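Local structure of 4-dehydrase (2PO3) at residues Q156-K159 with V160-H164; D181-A185 with G186-D190; D257-P260 with E261-R265; A271-R274 with E275-D279. The protein is a pyridoxal phosphate-dependent enzyme of desosamine biosynthesis that probably transfers an amino group to a TDP-linked sugar. All coordinates share one frame; numbering follows the deposited sequence.

Interaction 1 (Q156-K159 with V160-H164); sequences QLRK and VADEH
R158 and D162 meet one turn apart on helix 154-163. This helix is the middle element of a beta-alpha-beta unit, between strands 139-145 and 167-171. The backbone bond from D162 N to R158 O (2.9 Å) sets their spacing. The D162 side chain then leans back over the same carbonyl. Its CB lies 3.5 Å from R158 O, and the next atom, CG, lies 3.4 Å from R158 O. D162 CG sits beside its own backbone N (chi1 -75°), which turns the carboxylate toward the preceding turn. Both carboxylate oxygens stay near R158 O, and D162 OD2 also lies 4.0 Å from R158 CG. The guanidinium and carboxylate planes are 23° apart, but the charges do not pair: R158 NH1 and D162 OD1 are 4.9 Å apart. R158 bends at chi2 and chi3, and NH1 makes its salt bridge with D190 instead.

K159 and E163 run side by side on the outer surface, and E163 is poorly ordered. On the inner side, V160 CG2 packs 3.5 Å from Q156 O. L157 and V160 both touch V131, and L157 also meets L168 and F170 on strand 167-171. H164 leaves the helix and folds back on its last turn. V160 O receives both H164 N and H164 ND1; the ND1 bond is 3.0 Å, nearly straight, and lies in the imidazole plane.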
ATOM      1  N   GLN A 156     -17.477 -23.661  14.971  1.00 25.21           N
ATOM      2  CA  GLN A 156     -17.223 -24.938  14.341  1.00 24.68           C
ATOM      3  C   GLN A 156     -15.870 -24.960  13.638  1.00 30.00           C
ATOM      4  O   GLN A 156     -15.102 -25.941  13.690  1.00 23.92           O
ATOM      5  CB  GLN A 156     -18.331 -25.252  13.353  1.00 29.12           C
ATOM      6  CG  GLN A 156     -19.715 -25.345  14.021  1.00 31.46           C
ATOM      7  CD  GLN A 156     -20.825 -25.401  12.979  1.00 78.19           C
ATOM      8  OE1 GLN A 156     -21.705 -24.520  12.958  1.00 59.64           O
ATOM      9  NE2 GLN A 156     -20.773 -26.412  12.100  1.00 44.96           N
ATOM     10  N   LEU A 157     -15.569 -23.833  12.980  1.00 21.56           N
ATOM     11  CA  LEU A 157     -14.308 -23.711  12.268  1.00 21.66           C
ATOM     12  C   LEU A 157     -13.159 -23.769  13.233  1.00 29.05           C
ATOM     13  O   LEU A 157     -12.135 -24.403  13.015  1.00 27.64           O
ATOM     14  CB  LEU A 157     -14.279 -22.372  11.525  1.00 20.25           C
ATOM     15  CG  LEU A 157     -14.972 -22.477  10.179  1.00 20.93           C
ATOM     16  CD1 LEU A 157     -15.105 -21.108   9.533  1.00 18.86           C
ATOM     17  CD2 LEU A 157     -14.191 -23.441   9.289  1.00  9.98           C
ATOM     18  N   ARG A 158     -13.350 -23.070  14.332  1.00 25.26           N
ATOM     19  CA  ARG A 158     -12.369 -23.039  15.375  1.00 24.99           C
ATOM     20  C   ARG A 158     -12.159 -24.487  15.846  1.00 38.68           C
ATOM     21  O   ARG A 158     -11.042 -24.991  16.013  1.00 32.30           O
ATOM     22  CB  ARG A 158     -13.016 -22.198  16.472  1.00 27.11           C
ATOM     23  CG  ARG A 158     -12.279 -22.209  17.801  1.00 23.75           C
ATOM     24  CD  ARG A 158     -11.053 -21.354  17.723  1.00 44.78           C
ATOM     25  NE  ARG A 158     -11.255 -19.973  18.145  1.00 71.42           N
ATOM     26  CZ  ARG A 158     -10.200 -19.161  18.088  1.00 99.55           C
ATOM     27  NH1 ARG A 158      -9.017 -19.623  17.649  1.00 35.63           N
ATOM     28  NH2 ARG A 158     -10.334 -17.882  18.461  1.00 81.07           N
ATOM     29  N   LYS A 159     -13.269 -25.196  16.046  1.00 39.24           N
ATOM     30  CA  LYS A 159     -13.162 -26.579  16.483  1.00 41.25           C
ATOM     31  C   LYS A 159     -12.279 -27.419  15.574  1.00 33.92           C
ATOM     32  O   LYS A 159     -11.432 -28.189  15.992  1.00 34.62           O
ATOM     33  CB  LYS A 159     -14.497 -27.257  16.791  1.00 37.76           C
ATOM     34  CG  LYS A 159     -14.276 -28.676  17.286  1.00 88.11           C
ATOM     35  CD  LYS A 159     -15.549 -29.500  17.426  1.00 96.05           C
ATOM     36  CE  LYS A 159     -15.975 -30.154  16.122  1.00100.00           C
ATOM     37  NZ  LYS A 159     -17.181 -31.001  16.251  1.00100.00           N
ATOM     38  N   VAL A 160     -12.456 -27.294  14.282  1.00 34.09           N
ATOM     39  CA  VAL A 160     -11.608 -28.084  13.410  1.00 27.67           C
ATOM     40  C   VAL A 160     -10.163 -27.622  13.503  1.00 36.03           C
ATOM     41  O   VAL A 160      -9.227 -28.412  13.605  1.00 38.76           O
ATOM     42  CB  VAL A 160     -12.096 -27.996  11.960  1.00 28.71           C
ATOM     43  CG1 VAL A 160     -11.178 -28.800  11.035  1.00 27.94           C
ATOM     44  CG2 VAL A 160     -13.547 -28.458  11.827  1.00 27.23           C
ATOM     45  N   ALA A 161      -9.991 -26.302  13.458  1.00 28.67           N
ATOM     46  CA  ALA A 161      -8.684 -25.681  13.508  1.00 27.79           C
ATOM     47  C   ALA A 161      -7.878 -26.316  14.596  1.00 33.58           C
ATOM     48  O   ALA A 161      -6.787 -26.818  14.360  1.00 32.87           O
ATOM     49  CB  ALA A 161      -8.787 -24.171  13.736  1.00 24.33           C
ATOM     50  N   ASP A 162      -8.476 -26.250  15.776  1.00 36.54           N
ATOM     51  CA  ASP A 162      -7.890 -26.795  16.968  1.00 41.26           C
ATOM     52  C   ASP A 162      -7.458 -28.201  16.701  1.00 47.72           C
ATOM     53  O   ASP A 162      -6.284 -28.532  16.825  1.00 45.63           O
ATOM     54  CB  ASP A 162      -8.854 -26.672  18.153  1.00 42.38           C
ATOM     55  CG  ASP A 162      -8.850 -25.225  18.588  1.00 58.39           C
ATOM     56  OD1 ASP A 162      -8.024 -24.430  18.164  1.00 48.67           O
ATOM     57  OD2 ASP A 162      -9.807 -24.895  19.436  1.00 36.75           O
ATOM     58  N   GLU A 163      -8.419 -29.010  16.297  1.00 48.49           N
ATOM     59  CA  GLU A 163      -8.117 -30.393  15.982  1.00 53.43           C
ATOM     60  C   GLU A 163      -6.804 -30.563  15.201  1.00 56.09           C
ATOM     61  O   GLU A 163      -6.030 -31.498  15.419  1.00 64.91           O
ATOM     62  CB  GLU A 163      -9.264 -31.041  15.169  1.00 57.94           C
ATOM     63  CG  GLU A 163     -10.041 -32.183  15.867  1.00 84.25           C
ATOM     64  CD  GLU A 163     -11.540 -32.041  15.718  1.00100.00           C
ATOM     65  OE1 GLU A 163     -12.303 -32.022  16.678  1.00100.00           O
ATOM     66  OE2 GLU A 163     -11.930 -31.910  14.463  1.00 87.47           O
ATOM     67  N   HIS A 164      -6.517 -29.687  14.257  1.00 39.73           N
ATOM     68  CA  HIS A 164      -5.294 -29.926  13.535  1.00 40.68           C
ATOM     69  C   HIS A 164      -4.145 -29.024  13.894  1.00 39.33           C
ATOM     70  O   HIS A 164      -3.168 -28.973  13.139  1.00 26.64           O
ATOM     71  CB  HIS A 164      -5.523 -29.987  12.008  1.00 44.99           C
ATOM     72  CG  HIS A 164      -6.650 -30.914  11.677  1.00 46.87           C
ATOM     73  ND1 HIS A 164      -7.960 -30.639  12.073  1.00 50.28           N
ATOM     74  CD2 HIS A 164      -6.653 -32.108  11.010  1.00 45.86           C
ATOM     75  CE1 HIS A 164      -8.720 -31.651  11.641  1.00 47.21           C
ATOM     76  NE2 HIS A 164      -7.968 -32.546  10.992  1.00 45.54           N
TER

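Interaction 2 (D181-A185 with G186-D190)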
ATOM      1  N   ASP A 181     -25.001 -13.820  16.650  1.00 41.43           N
ATOM      2  CA  ASP A 181     -25.326 -14.157  18.035  1.00 48.28           C
ATOM      3  C   ASP A 181     -24.859 -13.026  18.943  1.00 48.80           C
ATOM      4  O   ASP A 181     -24.428 -13.261  20.082  1.00 57.41           O
ATOM      5  CB  ASP A 181     -24.837 -15.556  18.530  1.00 57.75           C
ATOM      6  CG  ASP A 181     -25.630 -16.744  17.995  1.00100.00           C
ATOM      7  OD1 ASP A 181     -26.844 -16.738  17.830  1.00 98.91           O
ATOM      8  OD2 ASP A 181     -24.870 -17.790  17.712  1.00100.00           O
ATOM      9  N   GLY A 182     -24.933 -11.795  18.396  1.00 38.35           N
ATOM     10  CA  GLY A 182     -24.522 -10.608  19.120  1.00 35.83           C
ATOM     11  C   GLY A 182     -23.008 -10.357  19.160  1.00 40.78           C
ATOM     12  O   GLY A 182     -22.551  -9.346  19.718  1.00 43.04           O
ATOM     13  N   ARG A 183     -22.216 -11.272  18.576  1.00 28.44           N
ATOM     14  CA  ARG A 183     -20.762 -11.097  18.547  1.00 34.53           C
ATOM     15  C   ARG A 183     -20.327 -10.308  17.295  1.00 33.34           C
ATOM     16  O   ARG A 183     -20.777 -10.535  16.179  1.00 35.62           O
ATOM     17  CB  ARG A 183     -20.145 -12.449  18.580  1.00 29.54           C
ATOM     18  CG  ARG A 183     -20.613 -13.201  19.801  1.00 31.56           C
ATOM     19  CD  ARG A 183     -19.626 -14.319  20.073  1.00 35.95           C
ATOM     20  NE  ARG A 183     -20.034 -15.591  19.496  1.00 66.77           N
ATOM     21  CZ  ARG A 183     -19.158 -16.519  19.164  1.00 76.34           C
ATOM     22  NH1 ARG A 183     -17.850 -16.331  19.331  1.00 61.77           N
ATOM     23  NH2 ARG A 183     -19.611 -17.654  18.651  1.00 96.22           N
ATOM     24  N   PRO A 184     -19.486  -9.325  17.411  1.00 30.52           N
ATOM     25  CA  PRO A 184     -19.210  -8.627  16.165  1.00 33.75           C
ATOM     26  C   PRO A 184     -18.121  -9.251  15.323  1.00 27.01           C
ATOM     27  O   PRO A 184     -17.211  -9.904  15.834  1.00 29.64           O
ATOM     28  CB  PRO A 184     -18.857  -7.188  16.534  1.00 33.27           C
ATOM     29  CG  PRO A 184     -18.585  -7.186  18.030  1.00 36.58           C
ATOM     30  CD  PRO A 184     -19.087  -8.510  18.590  1.00 30.04           C
ATOM     31  N   ALA A 185     -18.233  -9.070  14.007  1.00 28.16           N
ATOM     32  CA  ALA A 185     -17.208  -9.607  13.115  1.00 23.88           C
ATOM     33  C   ALA A 185     -15.964  -8.828  13.468  1.00 16.83           C
ATOM     34  O   ALA A 185     -16.060  -7.608  13.682  1.00 22.41           O
ATOM     35  CB  ALA A 185     -17.549  -9.408  11.635  1.00 25.18           C
ATOM     36  N   GLY A 186     -14.833  -9.523  13.541  1.00 23.34           N
ATOM     37  CA  GLY A 186     -13.539  -8.940  13.903  1.00 20.58           C
ATOM     38  C   GLY A 186     -13.066  -9.504  15.254  1.00 27.70           C
ATOM     39  O   GLY A 186     -11.892  -9.470  15.624  1.00 21.19           O
ATOM     40  N   SER A 187     -14.019 -10.049  16.004  1.00 27.78           N
ATOM     41  CA  SER A 187     -13.751 -10.626  17.303  1.00 23.11           C
ATOM     42  C   SER A 187     -13.946 -12.125  17.301  1.00 35.15           C
ATOM     43  O   SER A 187     -14.048 -12.731  18.360  1.00 33.51           O
ATOM     44  CB  SER A 187     -14.819 -10.122  18.223  1.00 31.57           C
ATOM     45  OG  SER A 187     -16.014 -10.776  17.834  1.00 41.73           O
ATOM     46  N   LEU A 188     -14.015 -12.720  16.115  1.00 28.12           N
ATOM     47  CA  LEU A 188     -14.232 -14.137  16.023  1.00 25.17           C
ATOM     48  C   LEU A 188     -13.020 -14.923  15.690  1.00 27.84           C
ATOM     49  O   LEU A 188     -12.951 -16.087  16.055  1.00 35.98           O
ATOM     50  CB  LEU A 188     -15.303 -14.475  14.978  1.00 23.17           C
ATOM     51  CG  LEU A 188     -16.513 -13.622  15.196  1.00 29.54           C
ATOM     52  CD1 LEU A 188     -17.381 -13.677  13.951  1.00 27.73           C
ATOM     53  CD2 LEU A 188     -17.225 -14.207  16.401  1.00 29.72           C
ATOM     54  N   GLY A 189     -12.080 -14.329  14.967  1.00 28.50           N
ATOM     55  CA  GLY A 189     -10.920 -15.161  14.648  1.00 22.36           C
ATOM     56  C   GLY A 189      -9.798 -14.808  15.580  1.00 32.06           C
ATOM     57  O   GLY A 189      -9.993 -14.000  16.492  1.00 30.47           O
ATOM     58  N   ASP A 190      -8.650 -15.413  15.321  1.00 26.07           N
ATOM     59  CA  ASP A 190      -7.458 -15.140  16.082  1.00 29.07           C
ATOM     60  C   ASP A 190      -7.129 -13.664  15.806  1.00 42.34           C
ATOM     61  O   ASP A 190      -6.541 -12.958  16.644  1.00 38.29           O
ATOM     62  CB  ASP A 190      -6.299 -16.038  15.557  1.00 26.88           C
ATOM     63  CG  ASP A 190      -6.461 -17.464  16.046  1.00 36.26           C
ATOM     64  OD1 ASP A 190      -7.245 -17.751  16.917  1.00 29.18           O
ATOM     65  OD2 ASP A 190      -5.682 -18.350  15.466  1.00 32.02           O
TER
HETATM   66  O   HOH W   1     -16.383 -13.523  19.916  1.00 41.73           O
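A type II beta turn from P184 to S187 brings the end of the short strand 183-184 against the loop that leads to strand 191-195. P184 O receives two groups of S187. The backbone bond from S187 N is 3.2 Å long. S187 OG also donates to P184 O, at a modelled 2.5 Å, so short that the exact length is doubtful. OG gets there by standing between its own backbone N and carbonyl carbon (chi1 71°). G186 takes the third position of the turn with positive phi, where a CB would clash with A185 O.

Past the turn, the L188 side chain folds back against R183 and P184. Its CG lies 3.8 Å from P184 O, and CD1 faces A185 CA. L188 CD2 sits over one face of the R183 guanidinium, 3.7 Å from NH1, and also touches R183 CB. Water 1 lies at the edge of the guanidinium, in its plane. It accepts from R183 NH1 (3.2 Å) and donates to S187 O (2.9 Å), linking the two sides. R183 NH2 makes a salt bridge to D155. L188 also packs on F170 and P151, and E192 OE2 accepts from L188 N and G189 N. With an alanine in place of L188, the guanidinium face would probably lose its apolar cover and a gap would open toward F170 and P151. Extended backbone at A185 followed by positive phi at G186, a place that favours glycine, is what marks a type II turn, which here follows the two-stranded hairpin 179-180/183-184.

Interaction 3 (D257-P260 with E261-R265); sequences DAFP and EVIDR
I263 lies over one face of the F259 ring, one turn further along the long helix 246-276. Its CD1 makes a CH-pi contact 4.2 Å from the F259 ring centroid and 26° off the ring normal. I263 CG1 comes closer to the rim, 3.6 Å from F259 CE1. V262 CG1 reaches the same ring at its edge, near the ring plane. The phenyl group is carried here because F259 CG is anti to the backbone N (chi1 -160°). A258 CB and V262 CG2 touch loosely on a neighbouring side of the helix.

The backbone holds these side chains in step. I263 N donates to F259 O at 2.8 Å. V262 N donates to A258 O at 2.9 Å and makes a second, weak bond to F259 O. The bond from D264 N to P260 O is long and weak, at 3.3 Å.

Further out, F259 packs on L176, A201 and V202. Its side chain is about 8 Å from that of K200, the predicted lysine for pyridoxal phosphate, so this turn borders the cofactor region. D257 is held by salt bridges to R60 and R37.

The helix is kinked at P260, whose N has no hydrogen to give to the turn before. Water 2 sits beside the kink, where the direct helical bond from E261 N to D257 O is replaced. It accepts weakly from E261 N (3.1 Å) and donates weakly to D257 O (3.4 Å).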
ATOM      1  N   ASP A 257     -18.223   8.330  10.333  1.00 21.94           N
ATOM      2  CA  ASP A 257     -19.217   9.243  10.846  1.00 23.73           C
ATOM      3  C   ASP A 257     -20.549   9.058  10.164  1.00 33.52           C
ATOM      4  O   ASP A 257     -21.586   9.209  10.803  1.00 33.56           O
ATOM      5  CB  ASP A 257     -18.773  10.741  10.728  1.00 24.53           C
ATOM      6  CG  ASP A 257     -17.655  11.218  11.662  1.00 34.34           C
ATOM      7  OD1 ASP A 257     -17.298  10.597  12.657  1.00 33.69           O
ATOM      8  OD2 ASP A 257     -17.116  12.383  11.318  1.00 30.72           O
ATOM      9  N   ALA A 258     -20.515   8.747   8.864  1.00 31.72           N
ATOM     10  CA  ALA A 258     -21.731   8.561   8.065  1.00 27.40           C
ATOM     11  C   ALA A 258     -22.308   7.153   8.099  1.00 24.99           C
ATOM     12  O   ALA A 258     -23.409   6.889   7.587  1.00 26.62           O
ATOM     13  CB  ALA A 258     -21.420   8.928   6.609  1.00 25.58           C
ATOM     14  N   PHE A 259     -21.521   6.261   8.679  1.00 21.44           N
ATOM     15  CA  PHE A 259     -21.849   4.864   8.747  1.00 26.59           C
ATOM     16  C   PHE A 259     -23.280   4.532   9.193  1.00 35.55           C
ATOM     17  O   PHE A 259     -24.053   3.810   8.553  1.00 28.80           O
ATOM     18  CB  PHE A 259     -20.737   4.092   9.473  1.00 31.03           C
ATOM     19  CG  PHE A 259     -20.733   2.598   9.204  1.00 35.05           C
ATOM     20  CD1 PHE A 259     -21.260   2.090   8.013  1.00 32.91           C
ATOM     21  CD2 PHE A 259     -20.186   1.711  10.138  1.00 29.52           C
ATOM     22  CE1 PHE A 259     -21.250   0.724   7.735  1.00 25.54           C
ATOM     23  CE2 PHE A 259     -20.162   0.340   9.880  1.00 28.78           C
ATOM     24  CZ  PHE A 259     -20.706  -0.143   8.686  1.00 26.86           C
ATOM     25  N   PRO A 260     -23.649   5.077  10.326  1.00 30.62           N
ATOM     26  CA  PRO A 260     -24.964   4.809  10.846  1.00 25.21           C
ATOM     27  C   PRO A 260     -26.092   5.075   9.864  1.00 23.89           C
ATOM     28  O   PRO A 260     -27.028   4.306   9.708  1.00 27.63           O
ATOM     29  CB  PRO A 260     -25.073   5.548  12.186  1.00 24.27           C
ATOM     30  CG  PRO A 260     -23.676   6.074  12.503  1.00 30.34           C
ATOM     31  CD  PRO A 260     -22.824   5.885  11.257  1.00 27.72           C
ATOM     32  N   GLU A 261     -25.990   6.165   9.173  1.00 23.84           N
ATOM     33  CA  GLU A 261     -26.980   6.528   8.219  1.00 29.10           C
ATOM     34  C   GLU A 261     -26.856   5.692   6.954  1.00 25.30           C
ATOM     35  O   GLU A 261     -27.851   5.436   6.298  1.00 23.69           O
ATOM     36  CB  GLU A 261     -26.884   8.042   8.009  1.00 33.65           C
ATOM     37  CG  GLU A 261     -27.628   8.586   6.784  1.00 70.10           C
ATOM     38  CD  GLU A 261     -27.030   9.881   6.288  1.00100.00           C
ATOM     39  OE1 GLU A 261     -26.397  10.659   7.000  1.00100.00           O
ATOM     40  OE2 GLU A 261     -27.255  10.066   4.998  1.00100.00           O
ATOM     41  N   VAL A 262     -25.651   5.242   6.625  1.00 26.02           N
ATOM     42  CA  VAL A 262     -25.433   4.413   5.444  1.00 21.81           C
ATOM     43  C   VAL A 262     -26.130   3.067   5.668  1.00 21.13           C
ATOM     44  O   VAL A 262     -26.865   2.513   4.838  1.00 20.04           O
ATOM     45  CB  VAL A 262     -23.934   4.220   5.288  1.00 18.06           C
ATOM     46  CG1 VAL A 262     -23.661   2.896   4.593  1.00 23.72           C
ATOM     47  CG2 VAL A 262     -23.285   5.412   4.575  1.00 13.39           C
ATOM     48  N   ILE A 263     -25.911   2.520   6.856  1.00 17.90           N
ATOM     49  CA  ILE A 263     -26.545   1.248   7.159  1.00 21.50           C
ATOM     50  C   ILE A 263     -28.055   1.299   6.999  1.00 31.26           C
ATOM     51  O   ILE A 263     -28.694   0.392   6.469  1.00 33.66           O
ATOM     52  CB  ILE A 263     -26.196   0.832   8.576  1.00 26.43           C
ATOM     53  CG1 ILE A 263     -24.718   0.554   8.654  1.00 23.87           C
ATOM     54  CG2 ILE A 263     -26.913  -0.458   8.979  1.00 29.98           C
ATOM     55  CD1 ILE A 263     -24.477  -0.647   9.553  1.00 31.80           C
ATOM     56  N   ASP A 264     -28.622   2.391   7.495  1.00 35.58           N
ATOM     57  CA  ASP A 264     -30.045   2.628   7.457  1.00 33.06           C
ATOM     58  C   ASP A 264     -30.506   2.645   6.046  1.00 30.56           C
ATOM     59  O   ASP A 264     -31.495   1.987   5.741  1.00 21.72           O
ATOM     60  CB  ASP A 264     -30.442   3.972   8.080  1.00 35.82           C
ATOM     61  CG  ASP A 264     -30.451   3.886   9.573  1.00 47.01           C
ATOM     62  OD1 ASP A 264     -30.561   2.826  10.172  1.00 66.11           O
ATOM     63  OD2 ASP A 264     -30.283   5.054  10.149  1.00 67.33           O
ATOM     64  N   ARG A 265     -29.790   3.401   5.213  1.00 18.56           N
ATOM     65  CA  ARG A 265     -30.207   3.444   3.823  1.00 21.43           C
ATOM     66  C   ARG A 265     -30.068   2.076   3.201  1.00 19.84           C
ATOM     67  O   ARG A 265     -30.928   1.661   2.441  1.00 25.68           O
ATOM     68  CB  ARG A 265     -29.522   4.497   2.943  1.00 18.71           C
ATOM     69  CG  ARG A 265     -30.125   4.468   1.533  1.00 43.68           C
ATOM     70  CD  ARG A 265     -31.181   5.546   1.298  1.00 36.21           C
ATOM     71  NE  ARG A 265     -30.517   6.846   1.323  1.00 94.28           N
ATOM     72  CZ  ARG A 265     -30.379   7.619   0.259  1.00 98.48           C
ATOM     73  NH1 ARG A 265     -30.873   7.247  -0.923  1.00 32.12           N
ATOM     74  NH2 ARG A 265     -29.732   8.782   0.388  1.00 56.85           N
TER
HETATM   75  O   HOH W   2     -24.904   8.886  10.100  1.00 61.02           O

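Interaction 4 (A271-R274 with E275-D279)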
ATOM      1  N   ALA A 271     -34.886  -3.733   1.763  1.00 25.73           N
ATOM      2  CA  ALA A 271     -36.278  -4.077   1.876  1.00 28.49           C
ATOM      3  C   ALA A 271     -37.005  -3.734   0.586  1.00 30.37           C
ATOM      4  O   ALA A 271     -37.870  -4.490   0.132  1.00 36.35           O
ATOM      5  CB  ALA A 271     -36.884  -3.442   3.114  1.00 29.19           C
ATOM      6  N   ALA A 272     -36.624  -2.588   0.012  1.00 20.93           N
ATOM      7  CA  ALA A 272     -37.231  -2.124  -1.218  1.00 19.16           C
ATOM      8  C   ALA A 272     -37.059  -3.111  -2.330  1.00 28.20           C
ATOM      9  O   ALA A 272     -37.984  -3.391  -3.085  1.00 29.66           O
ATOM     10  CB  ALA A 272     -36.671  -0.783  -1.664  1.00 19.52           C
ATOM     11  N   TYR A 273     -35.847  -3.634  -2.441  1.00 27.28           N
ATOM     12  CA  TYR A 273     -35.626  -4.590  -3.497  1.00 24.51           C
ATOM     13  C   TYR A 273     -36.441  -5.820  -3.202  1.00 25.63           C
ATOM     14  O   TYR A 273     -37.056  -6.389  -4.092  1.00 28.69           O
ATOM     15  CB  TYR A 273     -34.153  -5.036  -3.597  1.00 21.50           C
ATOM     16  CG  TYR A 273     -33.218  -4.167  -4.440  1.00 20.82           C
ATOM     17  CD1 TYR A 273     -32.216  -3.399  -3.834  1.00 19.75           C
ATOM     18  CD2 TYR A 273     -33.312  -4.141  -5.832  1.00 14.41           C
ATOM     19  CE1 TYR A 273     -31.329  -2.616  -4.579  1.00 17.86           C
ATOM     20  CE2 TYR A 273     -32.449  -3.359  -6.600  1.00 15.65           C
ATOM     21  CZ  TYR A 273     -31.448  -2.604  -5.972  1.00 27.74           C
ATOM     22  OH  TYR A 273     -30.575  -1.832  -6.720  1.00 16.39           O
ATOM     23  N   ARG A 274     -36.435  -6.246  -1.943  1.00 22.41           N
ATOM     24  CA  ARG A 274     -37.183  -7.461  -1.599  1.00 25.22           C
ATOM     25  C   ARG A 274     -38.610  -7.367  -2.049  1.00 31.36           C
ATOM     26  O   ARG A 274     -39.194  -8.258  -2.683  1.00 30.76           O
ATOM     27  CB  ARG A 274     -37.168  -7.748  -0.110  1.00 30.19           C
ATOM     28  CG  ARG A 274     -37.149  -9.231   0.235  1.00 47.72           C
ATOM     29  CD  ARG A 274     -37.171  -9.479   1.741  1.00 38.71           C
ATOM     30  NE  ARG A 274     -37.792  -8.373   2.494  1.00100.00           N
ATOM     31  CZ  ARG A 274     -37.183  -7.674   3.483  1.00100.00           C
ATOM     32  NH1 ARG A 274     -37.781  -6.670   4.151  1.00 57.68           N
ATOM     33  NH2 ARG A 274     -35.931  -8.010   3.806  1.00100.00           N
ATOM     34  N   GLU A 275     -39.180  -6.239  -1.707  1.00 33.90           N
ATOM     35  CA  GLU A 275     -40.550  -6.014  -2.077  1.00 38.73           C
ATOM     36  C   GLU A 275     -40.751  -5.897  -3.590  1.00 34.50           C
ATOM     37  O   GLU A 275     -41.692  -6.460  -4.140  1.00 39.05           O
ATOM     38  CB  GLU A 275     -41.155  -4.836  -1.288  1.00 42.73           C
ATOM     39  CG  GLU A 275     -40.614  -3.490  -1.785  1.00 80.30           C
ATOM     40  CD  GLU A 275     -41.599  -2.367  -1.617  1.00100.00           C
ATOM     41  OE1 GLU A 275     -42.770  -2.461  -1.941  1.00100.00           O
ATOM     42  OE2 GLU A 275     -41.064  -1.291  -1.070  1.00100.00           O
ATOM     43  N   HIS A 276     -39.886  -5.174  -4.285  1.00 25.23           N
ATOM     44  CA  HIS A 276     -40.056  -5.057  -5.724  1.00 26.58           C
ATOM     45  C   HIS A 276     -39.770  -6.308  -6.529  1.00 32.33           C
ATOM     46  O   HIS A 276     -40.056  -6.337  -7.728  1.00 36.71           O
ATOM     47  CB  HIS A 276     -39.222  -3.939  -6.346  1.00 32.21           C
ATOM     48  CG  HIS A 276     -39.758  -2.662  -5.860  1.00 45.34           C
ATOM     49  ND1 HIS A 276     -41.101  -2.369  -6.025  1.00 50.90           N
ATOM     50  CD2 HIS A 276     -39.152  -1.651  -5.200  1.00 50.87           C
ATOM     51  CE1 HIS A 276     -41.295  -1.187  -5.475  1.00 51.93           C
ATOM     52  NE2 HIS A 276     -40.146  -0.729  -4.976  1.00 54.12           N
ATOM     53  N   LEU A 277     -39.178  -7.316  -5.907  1.00 25.46           N
ATOM     54  CA  LEU A 277     -38.840  -8.543  -6.648  1.00 27.78           C
ATOM     55  C   LEU A 277     -39.575  -9.746  -6.111  1.00 26.76           C
ATOM     56  O   LEU A 277     -39.264 -10.917  -6.359  1.00 30.20           O
ATOM     57  CB  LEU A 277     -37.314  -8.764  -6.650  1.00 25.38           C
ATOM     58  CG  LEU A 277     -36.577  -7.668  -7.407  1.00 20.43           C
ATOM     59  CD1 LEU A 277     -35.141  -7.781  -6.967  1.00 23.52           C
ATOM     60  CD2 LEU A 277     -36.721  -7.845  -8.919  1.00 25.17           C
ATOM     61  N   ALA A 278     -40.580  -9.407  -5.337  1.00 33.47           N
ATOM     62  CA  ALA A 278     -41.405 -10.412  -4.745  1.00 36.95           C
ATOM     63  C   ALA A 278     -42.143 -11.170  -5.846  1.00 47.67           C
ATOM     64  O   ALA A 278     -42.492 -10.594  -6.904  1.00 29.02           O
ATOM     65  CB  ALA A 278     -42.418  -9.702  -3.867  1.00 37.02           C
ATOM     66  N   ASP A 279     -42.379 -12.463  -5.547  1.00 50.65           N
ATOM     67  CA  ASP A 279     -43.093 -13.383  -6.421  1.00 51.44           C
ATOM     68  C   ASP A 279     -42.570 -13.285  -7.849  1.00 43.29           C
ATOM     69  O   ASP A 279     -43.252 -12.826  -8.760  1.00 40.24           O
ATOM     70  CB  ASP A 279     -44.632 -13.160  -6.310  1.00 56.37           C
ATOM     71  CG  ASP A 279     -45.191 -13.072  -4.891  1.00 79.89           C
ATOM     72  OD1 ASP A 279     -45.144 -14.006  -4.106  1.00 86.68           O
ATOM     73  OD2 ASP A 279     -45.749 -11.904  -4.578  1.00 41.89           O
TER
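H276 N donates to A272 O at 2.9 Å in the last turn of helix 246-276, with an angle of 163° at the hydrogen. H276 CD2 lies 3.0 Å from the same A272 O, meeting it obliquely to the imidazole ring. E275 CG also lies against this carbonyl, modelled so close that the exact distance is doubtful. It is put there by chi1 73°, which sets CG between the backbone N and the carbonyl carbon. E275 CG stands over the centre of one face of the H276 ring. With a glycine in place of H276, E275 CG would probably lose the ring it lies over and A376 a neighbour.

The helix ends here: L277 is the first residue to leave helical geometry. Its N makes weak bonds, 2.9 Å to Y273 O and 3.4 Å to R274 O. R380 NH2 takes up the carbonyls H276 O and A278 O. The inner side packs on helix 369-394: A272 and Y273 touch I372, Y273 touches V375, and H276 touches A376. Y273 OH bonds P362 O. L277 CD1 meets the Y273 ring obliquely, 4.2 Å from CD2.

The four contacts follow one another along the chain. Interactions 1 and 2 belong to the region of the large mixed sheet: one is on helix 154-163, the other in the turn before strand 191-195. Their centres are 16 Å apart, and they touch through the salt bridge R158 NH1 to D190 OD1 (2.7 Å). Interactions 3 and 4 share helix 246-276, with centres 21 Å apart and nearest atoms about 7 Å apart. This helix runs from the cofactor region to the packing against helix 369-394. Interactions 2 and 3 are 21 Å apart between centres. Interactions 1 and 4 are the most distant pair, at 39 Å, so local contacts span much of the subunit.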